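Local coordinates for ribosomal protein S2-related protein (Deinococcus radiodurans, PDB 2JH3), which binds a [4Fe-4S] cluster and has a multi-domain, chelatase-like architecture, perhaps acting as a sirohydrochlorin ferrochelatase, at residues I345-T350 with C425-L430. Sequence-based numbering, arbitrary orientation.
Sequences IRTWRT and CLRTRL. With SF4 (iron/sulfur cluster), chain E.
A type I beta turn from Ile-345 to Trp-348 brings the loop against the residues leading into strand 427-429, where a single beta bridge pairs Trp-348 with Cys-425, their CA atoms 4.1 Å apart. Next to it, the N-H of Leu-426 donates to the carbonyl O of Thr-347 at 2.8 Å, nearly straight at 166°, with the donor N 30° above the carbonyl plane. Cys-425 turns SG anti to its backbone N (chi1 -161°) and binds FE3 of the cluster at 2.3 Å; the same sulfur accepts a long hydrogen bond from Arg-427 N (3.6 Å), which would probably stabilise charge on the thiolate. Trp-348 lies alongside this ligand, its CD1 3.8 Å from Cys-425 SG in an oblique sulfur-aromatic contact, while cluster sulfide S1 sits at the indole edge, 3.4 Å from NE1. The side chains of Thr-347 and Arg-427 cross at about a right angle, and methyl CG2 of the threonine covers one guanidinium face near its rim. Arg-427 runs extended from CG to NE past the cluster, and its NH2 forms a salt bridge with Glu-52. An alanine here would remove that salt bridge and the guanidinium packed on the threonine methyl, and is likely to loosen the packing around Thr-347 and the cluster. Arg-349 bends at chi3; its CG meets CD1 of Leu-426 at 3.9 Å, and water 1 joins its NH2 to Cys-425 O, the latter link weak. NH1 of Arg-349 donates a hydrogen bond to O of Leu-351 of the second subunit and forms a salt bridge with Glu-296 of that subunit, placing this end of the contact at the dimer interface. With Cys-422, Cys-450 and Cys-454 supplying the other ligands, this is one wall of a four-cysteine [4Fe-4S] site, built where a loop of the stabilising domain meets the cluster-binding domain.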
loop_
_atom_site.group_PDB
_atom_site.type_symbol
_atom_site.label_atom_id
_atom_site.label_comp_id
_atom_site.label_asym_id
_atom_site.label_seq_id
_atom_site.Cartn_x
_atom_site.Cartn_y
_atom_site.Cartn_z
ATOM N N ILE A 345 0.837 5.164 11.237
ATOM C CA ILE A 345 2.085 4.509 11.410
ATOM C C ILE A 345 3.072 5.057 10.382
ATOM O O ILE A 345 2.948 4.784 9.192
ATOM C CB ILE A 345 1.953 2.939 11.241
ATOM C CG1 ILE A 345 0.886 2.332 12.153
ATOM C CG2 ILE A 345 3.295 2.317 11.504
ATOM C CD1 ILE A 345 1.023 2.580 13.644
ATOM N N ARG A 346 4.055 5.844 10.855
ATOM C CA ARG A 346 4.845 6.697 9.964
ATOM C C ARG A 346 5.945 5.932 9.265
ATOM O O ARG A 346 6.558 6.435 8.358
ATOM C CB ARG A 346 5.369 7.911 10.769
ATOM C CG ARG A 346 4.319 9.049 10.865
ATOM C CD ARG A 346 4.665 10.206 11.777
ATOM N NE ARG A 346 3.919 11.405 11.402
ATOM C CZ ARG A 346 4.207 12.225 10.409
ATOM N NH1 ARG A 346 3.403 13.250 10.179
ATOM N NH2 ARG A 346 5.362 12.148 9.740
ATOM N N THR A 347 6.265 4.729 9.731
ATOM C CA THR A 347 7.187 3.825 9.024
ATOM C C THR A 347 6.561 3.009 7.846
ATOM O O THR A 347 7.232 2.197 7.262
ATOM C CB THR A 347 7.817 2.844 9.956
ATOM O OG1 THR A 347 6.847 2.202 10.802
ATOM C CG2 THR A 347 8.815 3.571 10.831
ATOM N N TRP A 348 5.292 3.236 7.557
ATOM C CA TRP A 348 4.684 2.651 6.385
ATOM C C TRP A 348 5.328 3.227 5.149
ATOM O O TRP A 348 5.736 4.395 5.135
ATOM C CB TRP A 348 3.139 2.786 6.392
ATOM C CG TRP A 348 2.537 1.697 7.166
ATOM C CD1 TRP A 348 3.092 1.072 8.260
ATOM C CD2 TRP A 348 1.258 1.124 6.991
ATOM N NE1 TRP A 348 2.256 0.108 8.714
ATOM C CE2 TRP A 348 1.136 0.095 7.931
ATOM C CE3 TRP A 348 0.251 1.284 6.027
ATOM C CZ2 TRP A 348 -0.024 -0.700 8.030
ATOM C CZ3 TRP A 348 -0.864 0.487 6.087
ATOM C CH2 TRP A 348 -0.996 -0.509 7.066
ATOM N N ARG A 349 5.527 2.369 4.147
ATOM C CA ARG A 349 6.130 2.740 2.861
ATOM C C ARG A 349 5.173 3.563 1.994
ATOM O O ARG A 349 4.858 3.245 0.796
ATOM C CB ARG A 349 6.613 1.480 2.163
ATOM C CG ARG A 349 7.831 1.681 1.186
ATOM C CD ARG A 349 7.891 0.601 0.089
ATOM N NE ARG A 349 8.072 -0.714 0.744
ATOM C CZ ARG A 349 8.359 -1.849 0.111
ATOM N NH1 ARG A 349 8.472 -1.847 -1.190
ATOM N NH2 ARG A 349 8.478 -2.973 0.776
ATOM N N THR A 350 4.718 4.691 2.553
ATOM C CA THR A 350 3.673 5.522 1.959
ATOM C C THR A 350 3.978 6.995 2.117
ATOM O O THR A 350 3.095 7.799 1.933
ATOM C CB THR A 350 2.345 5.235 2.615
ATOM O OG1 THR A 350 2.478 5.542 3.993
ATOM C CG2 THR A 350 1.951 3.753 2.440
ATOM N N CYS A 425 4.844 -1.926 5.961
ATOM C CA CYS A 425 5.687 -1.266 6.922
ATOM C C CYS A 425 7.168 -1.432 6.598
ATOM O O CYS A 425 7.584 -2.508 6.147
ATOM C CB CYS A 425 5.424 -1.883 8.307
ATOM S SG CYS A 425 5.983 -0.846 9.686
ATOM N N LEU A 426 7.982 -0.429 6.862
ATOM C CA LEU A 426 9.469 -0.590 6.820
ATOM C C LEU A 426 10.096 -1.506 7.883
ATOM O O LEU A 426 11.227 -2.040 7.756
ATOM C CB LEU A 426 10.097 0.779 6.956
ATOM C CG LEU A 426 10.453 1.699 5.738
ATOM C CD1 LEU A 426 9.990 1.274 4.447
ATOM C CD2 LEU A 426 10.303 3.237 5.991
ATOM N N ARG A 427 9.417 -1.605 9.001
ATOM C CA ARG A 427 9.977 -2.258 10.172
ATOM C C ARG A 427 9.947 -3.771 10.056
ATOM O O ARG A 427 9.218 -4.343 9.202
ATOM C CB ARG A 427 9.209 -1.807 11.419
ATOM C CG ARG A 427 9.449 -0.387 11.784
ATOM C CD ARG A 427 8.727 -0.085 13.083
ATOM N NE ARG A 427 9.172 1.122 13.835
ATOM C CZ ARG A 427 8.473 2.211 14.115
ATOM N NH1 ARG A 427 8.972 3.109 14.944
ATOM N NH2 ARG A 427 7.223 2.354 13.696
ATOM N N THR A 428 10.786 -4.399 10.889
ATOM C CA THR A 428 10.945 -5.862 11.030
ATOM C C THR A 428 10.458 -6.257 12.445
ATOM O O THR A 428 10.982 -5.776 13.441
ATOM C CB THR A 428 12.459 -6.272 10.890
ATOM O OG1 THR A 428 12.922 -5.990 9.551
ATOM C CG2 THR A 428 12.649 -7.779 11.094
ATOM N N ARG A 429 9.429 -7.107 12.477
ATOM C CA ARG A 429 8.733 -7.532 13.736
ATOM C C ARG A 429 9.542 -8.461 14.583
ATOM O O ARG A 429 9.397 -9.669 14.558
ATOM C CB ARG A 429 7.319 -8.046 13.424
ATOM C CG ARG A 429 7.208 -9.160 12.427
ATOM C CD ARG A 429 5.740 -9.328 12.038
ATOM N NE ARG A 429 5.454 -10.424 11.092
ATOM C CZ ARG A 429 5.561 -10.305 9.773
ATOM N NH1 ARG A 429 5.219 -11.318 8.998
ATOM N NH2 ARG A 429 5.976 -9.165 9.200
ATOM N N LEU A 430 10.387 -7.871 15.408
ATOM C CA LEU A 430 11.231 -8.597 16.342
ATOM C C LEU A 430 10.414 -9.457 17.319
ATOM O O LEU A 430 10.837 -10.539 17.760
ATOM C CB LEU A 430 12.011 -7.597 17.146
ATOM C CG LEU A 430 13.454 -7.258 16.776
ATOM C CD1 LEU A 430 13.884 -7.497 15.337
ATOM C CD2 LEU A 430 13.830 -5.918 17.373
HETATM FE FE1 SF4 E . 5.312 -3.220 13.737
HETATM FE FE2 SF4 E . 2.890 -2.177 13.090
HETATM FE FE3 SF4 E . 4.986 -1.958 11.395
HETATM FE FE4 SF4 E . 3.801 -4.390 11.784
HETATM S S1 SF4 E . 2.801 -2.523 10.824
HETATM S S2 SF4 E . 6.073 -4.000 11.747
HETATM S S3 SF4 E . 3.277 -4.270 14.042
HETATM S S4 SF4 E . 4.813 -0.915 13.437
HETATM O O HOH W 1 7.112 -2.340 3.178
#